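Local coordinates for putative cytochrome P450 120 (Synechocystis sp., PDB 2VE3), which binds heme and retinoic acid and, as a member of the cytochrome P450 family, probably acts as a monooxygenase, at residues A[80-83]-A[84-87]; A[165-168]-A[169-172]; A[172-175]-A[176-180]; A[210-213]-A[214-217]. All coordinates share one frame; numbering follows the deposited sequence.

Contact 1 of 4, residues A[80-83]-A[84-87]; sequences WPLS and TRIL. With REA (retinoic acid), chain D.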
loop_
_atom_site.group_PDB
_atom_site.type_symbol
_atom_site.label_atom_id
_atom_site.label_comp_id
_atom_site.label_asym_id
_atom_site.label_seq_id
_atom_site.Cartn_x
_atom_site.Cartn_y
_atom_site.Cartn_z
ATOM N N TRP A 80 -7.228 6.568 11.460
ATOM C CA TRP A 80 -6.729 5.204 11.408
ATOM C C TRP A 80 -7.054 4.570 12.755
ATOM O O TRP A 80 -7.225 5.290 13.731
ATOM C CB TRP A 80 -5.224 5.182 11.106
ATOM C CG TRP A 80 -4.879 5.497 9.634
ATOM C CD1 TRP A 80 -4.303 6.639 9.146
ATOM C CD2 TRP A 80 -5.136 4.663 8.492
ATOM N NE1 TRP A 80 -4.177 6.560 7.776
ATOM C CE2 TRP A 80 -4.675 5.360 7.350
ATOM C CE3 TRP A 80 -5.715 3.391 8.324
ATOM C CZ2 TRP A 80 -4.767 4.832 6.063
ATOM C CZ3 TRP A 80 -5.797 2.863 7.038
ATOM C CH2 TRP A 80 -5.323 3.582 5.927
ATOM N N PRO A 81 -7.179 3.231 12.804
ATOM C CA PRO A 81 -7.328 2.508 14.075
ATOM C C PRO A 81 -6.319 2.934 15.175
ATOM O O PRO A 81 -5.204 3.353 14.873
ATOM C CB PRO A 81 -7.126 1.050 13.660
ATOM C CG PRO A 81 -7.622 1.010 12.225
ATOM C CD PRO A 81 -7.210 2.320 11.641
ATOM N N LEU A 82 -6.726 2.834 16.435
ATOM C CA LEU A 82 -5.940 3.353 17.563
ATOM C C LEU A 82 -4.475 2.891 17.577
ATOM O O LEU A 82 -3.566 3.692 17.847
ATOM C CB LEU A 82 -6.620 3.018 18.920
ATOM C CG LEU A 82 -5.856 3.539 20.156
ATOM C CD1 LEU A 82 -5.666 5.053 20.070
ATOM C CD2 LEU A 82 -6.497 3.148 21.491
ATOM N N SER A 83 -4.261 1.602 17.312
ATOM C CA SER A 83 -2.924 1.028 17.230
ATOM C C SER A 83 -2.083 1.680 16.128
ATOM O O SER A 83 -0.910 1.979 16.340
ATOM C CB SER A 83 -3.017 -0.478 16.981
ATOM O OG SER A 83 -3.731 -0.741 15.778
ATOM N N THR A 84 -2.692 1.879 14.957
ATOM C CA THR A 84 -2.018 2.479 13.796
ATOM C C THR A 84 -1.583 3.915 14.077
ATOM O O THR A 84 -0.465 4.300 13.753
ATOM C CB THR A 84 -2.929 2.495 12.537
ATOM O OG1 THR A 84 -3.756 1.331 12.518
ATOM C CG2 THR A 84 -2.094 2.572 11.254
ATOM N N ARG A 85 -2.473 4.693 14.677
ATOM C CA ARG A 85 -2.184 6.088 14.970
ATOM C C ARG A 85 -1.004 6.242 15.911
ATOM O O ARG A 85 -0.081 6.975 15.603
ATOM C CB ARG A 85 -3.430 6.809 15.497
ATOM C CG ARG A 85 -4.323 7.312 14.362
ATOM C CD ARG A 85 -5.504 8.127 14.862
ATOM N NE ARG A 85 -6.485 7.268 15.512
ATOM C CZ ARG A 85 -6.724 7.259 16.821
ATOM N NH1 ARG A 85 -6.059 8.081 17.633
ATOM N NH2 ARG A 85 -7.634 6.429 17.311
ATOM N N ILE A 86 -1.017 5.494 17.020
ATOM C CA ILE A 86 0.069 5.489 18.006
ATOM C C ILE A 86 1.421 5.113 17.396
ATOM O O ILE A 86 2.438 5.752 17.677
ATOM C CB ILE A 86 -0.251 4.534 19.218
ATOM C CG1 ILE A 86 -1.483 5.037 19.981
ATOM C CG2 ILE A 86 0.954 4.401 20.130
ATOM C CD1 ILE A 86 -1.984 4.122 21.106
ATOM N N LEU A 87 1.426 4.092 16.544
ATOM C CA LEU A 87 2.660 3.571 15.950
ATOM C C LEU A 87 3.217 4.403 14.791
ATOM O O LEU A 87 4.430 4.413 14.563
ATOM C CB LEU A 87 2.478 2.101 15.535
ATOM C CG LEU A 87 2.357 1.135 16.728
ATOM C CD1 LEU A 87 1.777 -0.208 16.308
ATOM C CD2 LEU A 87 3.705 0.951 17.384
HETATM C C1 REA D . -0.585 3.399 3.815
HETATM C C2 REA D . 0.153 4.699 4.120
HETATM C C3 REA D . -0.709 5.598 5.007
HETATM C C4 REA D . -0.884 4.961 6.383
HETATM C C5 REA D . -1.197 3.481 6.314
HETATM C C6 REA D . -1.050 2.747 5.131
HETATM C C7 REA D . -1.345 1.309 5.169
HETATM C C8 REA D . -2.735 0.853 5.159
HETATM C C9 REA D . -3.002 -0.587 5.355
HETATM C C10 REA D . -4.341 -0.923 5.789
HETATM C C11 REA D . -5.138 -2.000 5.230
HETATM C C12 REA D . -6.561 -1.840 5.529
HETATM C C13 REA D . -7.398 -2.926 6.034
HETATM C C14 REA D . -8.763 -2.592 6.135
HETATM C C15 REA D . -9.857 -3.542 6.049
HETATM C C16 REA D . -1.830 3.690 2.955
HETATM C C17 REA D . 0.389 2.506 3.047
HETATM C C18 REA D . -1.652 2.808 7.586
HETATM C C19 REA D . -1.952 -1.657 5.166
HETATM C C20 REA D . -6.816 -4.260 6.423
HETATM O O1 REA D . -9.644 -4.741 5.806
HETATM O O2 REA D . -11.023 -3.155 6.223
#
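Arg85 folds back over the start of its own helix to hold the backbone of Trp80. Its NE donates to Trp80 O across 2.8 Å at an N-H...O angle of 155°, with the oxygen at the edge of the guanidinium and near its plane. A bend in the chain (chi3 -72°) also brings one face of the guanidinium over Leu82, where NH2 lies 3.5 Å from Leu82 CA. The two side chains cross at about a right angle, and Leu82 CD1 continues on to meet Ile86 CD1 at 3.9 Å. Behind them Arg85 N bonds to Pro81 O (3.0 Å), the carbonyl of the N-cap residue, so that a single arginine binds two successive carbonyls where the helix begins. With an alanine here, Trp80 O would probably lose its guanidinium partner and the tryptophan would be set less firmly. The indole lines the retinoic acid pocket: the ligand lies over one face, its methyl C18 3.8 Å above the ring plane and over the centre. Thr84 touches the same methyl, its CG2 3.7 Å from retinoic acid C18, while its OG1 turns beside the ring of Pro81 and bonds to Leu181 O. Trp80, just before the helix, also touches the heme, so ligand and cofactor both meet the residues where the helix starts. The helix follows strand 76-79, an outermost strand of the mixed sheet, and Phe193 of helix 192-215 packs against Ser83, Ile86 and Leu87.

Contact 2 of 4, residues A[165-168]-A[169-172]; sequences SQNP and QLFP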
loop_
_atom_site.group_PDB
_atom_site.type_symbol
_atom_site.label_atom_id
_atom_site.label_comp_id
_atom_site.label_asym_id
_atom_site.label_seq_id
_atom_site.Cartn_x
_atom_site.Cartn_y
_atom_site.Cartn_z
ATOM N N SER A 165 21.398 1.118 4.122
ATOM C CA SER A 165 20.693 -0.139 3.800
ATOM C C SER A 165 21.390 -1.414 4.297
ATOM O O SER A 165 20.725 -2.383 4.671
ATOM C CB SER A 165 20.433 -0.239 2.290
ATOM O OG SER A 165 19.672 -1.394 1.972
ATOM N N GLN A 166 22.720 -1.412 4.303
ATOM C CA GLN A 166 23.484 -2.595 4.701
ATOM C C GLN A 166 23.711 -2.634 6.215
ATOM O O GLN A 166 24.837 -2.878 6.670
ATOM C CB GLN A 166 24.813 -2.645 3.945
ATOM N N ASN A 167 22.639 -2.427 6.988
ATOM C CA ASN A 167 22.789 -2.096 8.407
ATOM C C ASN A 167 21.726 -2.475 9.446
ATOM O O ASN A 167 20.780 -1.731 9.672
ATOM C CB ASN A 167 23.152 -0.590 8.551
ATOM C CG ASN A 167 22.299 0.160 9.608
ATOM O OD1 ASN A 167 22.199 -0.251 10.780
ATOM N ND2 ASN A 167 21.692 1.274 9.186
ATOM N N PRO A 168 21.782 -3.687 10.001
ATOM C CA PRO A 168 21.496 -5.032 9.570
ATOM C C PRO A 168 20.285 -5.425 10.454
ATOM O O PRO A 168 19.680 -6.484 10.289
ATOM C CB PRO A 168 22.751 -5.804 9.994
ATOM C CG PRO A 168 23.427 -4.928 11.080
ATOM C CD PRO A 168 22.546 -3.712 11.264
ATOM N N GLN A 169 19.963 -4.523 11.383
ATOM C CA GLN A 169 18.918 -4.665 12.393
ATOM C C GLN A 169 17.631 -3.960 11.971
ATOM O O GLN A 169 16.580 -4.128 12.602
ATOM C CB GLN A 169 19.396 -4.032 13.706
ATOM C CG GLN A 169 20.344 -4.867 14.538
ATOM C CD GLN A 169 20.713 -4.185 15.853
ATOM O OE1 GLN A 169 21.401 -3.158 15.860
ATOM N NE2 GLN A 169 20.265 -4.759 16.974
ATOM N N LEU A 170 17.739 -3.163 10.907
ATOM C CA LEU A 170 16.687 -2.263 10.442
ATOM C C LEU A 170 15.463 -3.018 9.920
ATOM O O LEU A 170 14.325 -2.657 10.233
ATOM C CB LEU A 170 17.252 -1.346 9.351
ATOM C CG LEU A 170 16.893 0.143 9.324
ATOM C CD1 LEU A 170 17.190 0.860 10.647
ATOM C CD2 LEU A 170 17.641 0.831 8.204
ATOM N N PHE A 171 15.724 -4.054 9.119
ATOM C CA PHE A 171 14.699 -4.933 8.538
ATOM C C PHE A 171 13.968 -5.743 9.613
ATOM O O PHE A 171 12.746 -5.686 9.681
ATOM C CB PHE A 171 15.320 -5.833 7.450
ATOM C CG PHE A 171 14.348 -6.763 6.779
ATOM C CD1 PHE A 171 13.391 -6.277 5.896
ATOM C CD2 PHE A 171 14.403 -8.135 7.015
ATOM C CE1 PHE A 171 12.495 -7.137 5.270
ATOM C CE2 PHE A 171 13.512 -9.012 6.383
ATOM C CZ PHE A 171 12.557 -8.506 5.508
ATOM N N PRO A 172 14.706 -6.471 10.475
ATOM C CA PRO A 172 14.081 -7.193 11.589
ATOM C C PRO A 172 13.149 -6.328 12.446
ATOM O O PRO A 172 12.051 -6.778 12.810
ATOM C CB PRO A 172 15.282 -7.635 12.425
ATOM C CG PRO A 172 16.410 -7.729 11.447
ATOM C CD PRO A 172 16.169 -6.677 10.439
#
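Asn167 and Leu170 meet where the chain turns from a loop into helix 170-181. The closest approach is made by the backbone, with Asn167 O 3.6 Å from Leu170 CB, while the two side chains pass at a slant and Asn167 ND2 comes only within 4.2 Å of Leu170 CD2. One step further on, Pro168 O faces the ring of Pro172, whose CD lies 3.5 Å away. An N-H four residues on would ordinarily be the donor for such a carbonyl, but proline has none, and its ring carbons fill the place instead. Prolines are well tolerated in the first turn of a helix for the related reason that an N-H there has no carbonyl to meet from an earlier turn. On the outer side, Gln169 starts across Pro168, its CB 4.0 Å from Pro168 CD, and its chain then runs on extended.

Around this first shell lie the groups that set it. The amide of Asn167 is turned back along the chain, ND2 bonding to Val164 O, which ties the loop to the end of helix 162-165. Gln166 forms the centre of an inverse gamma turn, closed by a weak bond from Asn167 N to Ser165 O (3.0 Å). This corner is largely a surface feature, yet its inner side reaches the protein interior: Leu170 is buried against Phe152 of helix 143-159, and Phe171 touches Arg148 and Arg149 of that same helix, while the turn itself joins helix 162-165 to helix 170-181.

Contact 3 of 4, residues A[172-175]-A[176-180]; sequences PWFE and TYIQG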
loop_
_atom_site.group_PDB
_atom_site.type_symbol
_atom_site.label_atom_id
_atom_site.label_comp_id
_atom_site.label_asym_id
_atom_site.label_seq_id
_atom_site.Cartn_x
_atom_site.Cartn_y
_atom_site.Cartn_z
ATOM N N PRO A 172 14.706 -6.471 10.475
ATOM C CA PRO A 172 14.081 -7.193 11.589
ATOM C C PRO A 172 13.149 -6.328 12.446
ATOM O O PRO A 172 12.051 -6.778 12.810
ATOM C CB PRO A 172 15.282 -7.635 12.425
ATOM C CG PRO A 172 16.410 -7.729 11.447
ATOM C CD PRO A 172 16.169 -6.677 10.439
ATOM N N TRP A 173 13.580 -5.108 12.760
ATOM C CA TRP A 173 12.780 -4.156 13.522
ATOM C C TRP A 173 11.507 -3.722 12.779
ATOM O O TRP A 173 10.426 -3.694 13.359
ATOM C CB TRP A 173 13.619 -2.924 13.900
ATOM C CG TRP A 173 14.648 -3.181 14.979
ATOM C CD1 TRP A 173 14.630 -4.181 15.924
ATOM C CD2 TRP A 173 15.814 -2.400 15.254
ATOM N NE1 TRP A 173 15.729 -4.081 16.751
ATOM C CE2 TRP A 173 16.472 -3.000 16.362
ATOM C CE3 TRP A 173 16.378 -1.260 14.668
ATOM C CZ2 TRP A 173 17.660 -2.496 16.895
ATOM C CZ3 TRP A 173 17.561 -0.757 15.201
ATOM C CH2 TRP A 173 18.189 -1.380 16.309
ATOM N N PHE A 174 11.639 -3.377 11.503
ATOM C CA PHE A 174 10.494 -2.985 10.693
ATOM C C PHE A 174 9.437 -4.073 10.578
ATOM O O PHE A 174 8.244 -3.793 10.618
ATOM C CB PHE A 174 10.938 -2.526 9.310
ATOM C CG PHE A 174 10.608 -1.094 9.027
ATOM C CD1 PHE A 174 9.354 -0.749 8.530
ATOM C CD2 PHE A 174 11.529 -0.087 9.272
ATOM C CE1 PHE A 174 9.032 0.573 8.270
ATOM C CE2 PHE A 174 11.216 1.248 9.011
ATOM C CZ PHE A 174 9.963 1.575 8.515
ATOM N N GLU A 175 9.885 -5.312 10.469
ATOM C CA GLU A 175 8.995 -6.465 10.382
ATOM C C GLU A 175 8.139 -6.613 11.628
ATOM O O GLU A 175 6.933 -6.862 11.538
ATOM C CB GLU A 175 9.804 -7.736 10.093
ATOM C CG GLU A 175 10.572 -7.637 8.786
ATOM C CD GLU A 175 9.646 -7.625 7.573
ATOM O OE1 GLU A 175 9.352 -6.532 7.009
ATOM O OE2 GLU A 175 9.204 -8.723 7.193
ATOM N N THR A 176 8.777 -6.426 12.786
ATOM C CA THR A 176 8.098 -6.378 14.080
ATOM C C THR A 176 7.178 -5.143 14.231
ATOM O O THR A 176 6.049 -5.250 14.709
ATOM C CB THR A 176 9.148 -6.395 15.216
ATOM O OG1 THR A 176 10.034 -7.501 15.002
ATOM C CG2 THR A 176 8.494 -6.530 16.567
ATOM N N TYR A 177 7.676 -3.976 13.838
ATOM C CA TYR A 177 6.878 -2.745 13.809
ATOM C C TYR A 177 5.568 -2.954 13.009
ATOM O O TYR A 177 4.476 -2.732 13.520
ATOM C CB TYR A 177 7.733 -1.616 13.224
ATOM C CG TYR A 177 7.001 -0.322 12.954
ATOM C CD1 TYR A 177 6.689 0.554 13.990
ATOM C CD2 TYR A 177 6.626 0.030 11.654
ATOM C CE1 TYR A 177 6.013 1.725 13.746
ATOM C CE2 TYR A 177 5.953 1.209 11.404
ATOM C CZ TYR A 177 5.641 2.047 12.454
ATOM O OH TYR A 177 4.978 3.232 12.209
ATOM N N ILE A 178 5.698 -3.427 11.775
ATOM C CA ILE A 178 4.557 -3.713 10.893
ATOM C C ILE A 178 3.493 -4.659 11.494
ATOM O O ILE A 178 2.290 -4.387 11.387
ATOM C CB ILE A 178 5.037 -4.224 9.510
ATOM C CG1 ILE A 178 5.722 -3.088 8.738
ATOM C CG2 ILE A 178 3.869 -4.817 8.702
ATOM C CD1 ILE A 178 6.332 -3.521 7.399
ATOM N N GLN A 179 3.931 -5.730 12.158
ATOM C CA GLN A 179 3.015 -6.736 12.723
ATOM C C GLN A 179 2.031 -6.185 13.764
ATOM O O GLN A 179 0.958 -6.758 13.966
ATOM C CB GLN A 179 3.787 -7.948 13.272
ATOM C CG GLN A 179 4.184 -8.977 12.196
ATOM C CD GLN A 179 4.840 -10.273 12.750
ATOM O OE1 GLN A 179 5.294 -11.120 11.977
ATOM N NE2 GLN A 179 4.869 -10.428 14.066
ATOM N N GLY A 180 2.382 -5.052 14.389
ATOM C CA GLY A 180 1.526 -4.436 15.400
ATOM C C GLY A 180 0.659 -3.298 14.919
ATOM O O GLY A 180 -0.182 -2.824 15.668
#
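Phe174 and Tyr177 project from the same flank of helix 170-181 and form a T-shaped pair, the edge of the tyrosine directed at the phenylalanine face. Their centroids are 5.6 Å apart and the planes stand at 68°. Tyr177 CG is anti to the backbone N (chi1 172°), which carries the ring back alongside Phe174 and brings Tyr177 CD2 to 4.2 Å from Phe174 CE1. At the edge of the phenylalanine, close to its plane, sits the CD1 methyl of Ile178. Thr176 shows a different use of a rotamer: with OG1 beside its own N (chi1 -52°), the hydroxyl donates to Pro172 O at 3.1 Å, and the backbone Thr176 N bonds to the same oxygen at 3.3 Å from the opposite face of the carbonyl plane. A valine in its place has no hydroxyl to offer, and Pro172 O would probably be left with the backbone N-H alone, one face of its carbonyl plane without a donor. The Glu175 carboxylate is held at both oxygens, OE2 in a salt bridge with Arg148 and OE1 in a hydrogen bond with His256. In the surrounding fold, Phe174 packs on Phe152, on Leu203 of helix 192-215 and on Leu249, Leu252 and Phe253 of helix 241-272. Tyr177 OH bonds to Leu87 O, so helix 170-181 is joined to helix 82-88 as well.

Contact 4 of 4, residues A[210-213]-A[214-217]; sequences IIKA and RQQQ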
loop_
_atom_site.group_PDB
_atom_site.type_symbol
_atom_site.label_atom_id
_atom_site.label_comp_id
_atom_site.label_asym_id
_atom_site.label_seq_id
_atom_site.Cartn_x
_atom_site.Cartn_y
_atom_site.Cartn_z
ATOM N N ILE A 210 20.866 8.475 11.784
ATOM C CA ILE A 210 20.989 8.601 10.333
ATOM C C ILE A 210 20.797 10.050 9.886
ATOM O O ILE A 210 21.526 10.520 9.013
ATOM C CB ILE A 210 19.988 7.684 9.588
ATOM C CG1 ILE A 210 20.402 6.216 9.702
ATOM C CG2 ILE A 210 19.887 8.059 8.118
ATOM C CD1 ILE A 210 19.275 5.259 9.458
ATOM N N ILE A 211 19.824 10.745 10.477
ATOM C CA ILE A 211 19.542 12.162 10.146
ATOM C C ILE A 211 20.677 13.118 10.570
ATOM O O ILE A 211 21.076 13.987 9.791
ATOM C CB ILE A 211 18.163 12.631 10.718
ATOM C CG1 ILE A 211 17.012 12.020 9.914
ATOM C CG2 ILE A 211 18.030 14.154 10.712
ATOM C CD1 ILE A 211 15.669 12.033 10.638
ATOM N N LYS A 212 21.185 12.957 11.793
ATOM C CA LYS A 212 22.322 13.757 12.292
ATOM C C LYS A 212 23.606 13.575 11.472
ATOM O O LYS A 212 24.431 14.484 11.380
ATOM C CB LYS A 212 22.597 13.448 13.767
ATOM C CG LYS A 212 21.443 13.790 14.719
ATOM C CD LYS A 212 21.383 15.284 15.043
ATOM C CE LYS A 212 20.426 15.575 16.184
ATOM N NZ LYS A 212 20.690 14.679 17.348
ATOM N N ALA A 213 23.772 12.398 10.884
ATOM C CA ALA A 213 24.878 12.148 9.977
ATOM C C ALA A 213 24.727 12.958 8.685
ATOM O O ALA A 213 25.679 13.612 8.241
ATOM C CB ALA A 213 24.988 10.662 9.678
ATOM N N ARG A 214 23.525 12.928 8.103
ATOM C CA ARG A 214 23.239 13.591 6.825
ATOM C C ARG A 214 23.313 15.123 6.912
ATOM O O ARG A 214 23.613 15.793 5.915
ATOM C CB ARG A 214 21.876 13.125 6.280
ATOM C CG ARG A 214 21.323 13.914 5.084
ATOM C CD ARG A 214 22.033 13.580 3.785
ATOM N NE ARG A 214 21.680 12.236 3.347
ATOM C CZ ARG A 214 20.949 11.947 2.273
ATOM N NH1 ARG A 214 20.495 12.907 1.475
ATOM N NH2 ARG A 214 20.692 10.678 1.988
ATOM N N GLN A 215 23.044 15.662 8.102
ATOM C CA GLN A 215 23.067 17.112 8.345
ATOM C C GLN A 215 24.476 17.694 8.423
ATOM O O GLN A 215 24.670 18.882 8.187
ATOM C CB GLN A 215 22.302 17.462 9.625
ATOM C CG GLN A 215 20.788 17.397 9.476
ATOM C CD GLN A 215 20.059 17.391 10.802
ATOM O OE1 GLN A 215 18.962 17.936 10.914
ATOM N NE2 GLN A 215 20.654 16.771 11.811
ATOM N N GLN A 216 25.452 16.864 8.778
ATOM C CA GLN A 216 26.849 17.293 8.827
ATOM C C GLN A 216 27.523 17.067 7.469
ATOM O O GLN A 216 28.701 16.702 7.397
ATOM C CB GLN A 216 27.593 16.565 9.950
ATOM C CG GLN A 216 27.085 16.902 11.351
ATOM C CD GLN A 216 27.995 16.388 12.450
ATOM O OE1 GLN A 216 29.224 16.461 12.346
ATOM N NE2 GLN A 216 27.393 15.867 13.522
ATOM N N GLN A 217 26.757 17.296 6.400
ATOM C CA GLN A 217 27.191 17.043 5.025
ATOM C C GLN A 217 26.554 18.034 4.043
ATOM O O GLN A 217 25.493 18.593 4.334
ATOM C CB GLN A 217 26.876 15.595 4.626
ATOM C CG GLN A 217 27.991 14.626 4.998
ATOM C CD GLN A 217 27.532 13.188 5.063
ATOM O OE1 GLN A 217 27.145 12.600 4.051
ATOM N NE2 GLN A 217 27.589 12.603 6.258
#
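Gln215 N donates to Ile211 O across 3.1 Å with a bent N-H...O angle of 141°, one of the last bonds of helix 192-215. Over this link the side chain of Gln215 lies against two residues of the preceding turn. Its CD rests 3.8 Å from Ile211 CG2, and its NE2 lies 3.6 Å from Lys212 CD, so the amide touches a branched and a straight aliphatic chain. A second helical bond, Arg214 N to Ile210 O, spans 3.3 Å. This is the C-terminal end of a long helix, matching by its place in the chain the G helix of cytochromes P450, and the pattern of bonds changes here: Gln216 N reaches back three residues, not four, to Ala213 O, and weakly (3.3 Å). Gln216 and Gln217 then continue as loop. Arg214 takes the other direction, its CG anti to the backbone N (chi1 169°) and its chain bent twice beyond, to form a salt bridge from NH2 to Asp223. Ile211, the buried member, packs on Leu225 and Leu229 of helix 224-230 and on Leu241, Leu244 and Ile248 of helix 241-272.

Burial and chemistry change together across the four sites. Contact 1 is buried beside heme and retinoic acid, and contact 3 is partly buried, whereas contacts 2 and 4 lie at the surface. Contacts 2 and 3 occupy helix 170-181 and share Pro172: the first is its entry, with no clear hydrogen bond between the two segments, the second its regular, aromatic body. Contact 1 touches contact 3 directly, but its nearest atoms stay about 12 Å from contact 2 and about 14 Å from contact 4. Contact 1 lies at the start of one helix and contact 4 at the end of another: in the first an arginine holds the preceding backbone, in the second the last backbone bond is weak and glutamines surround it.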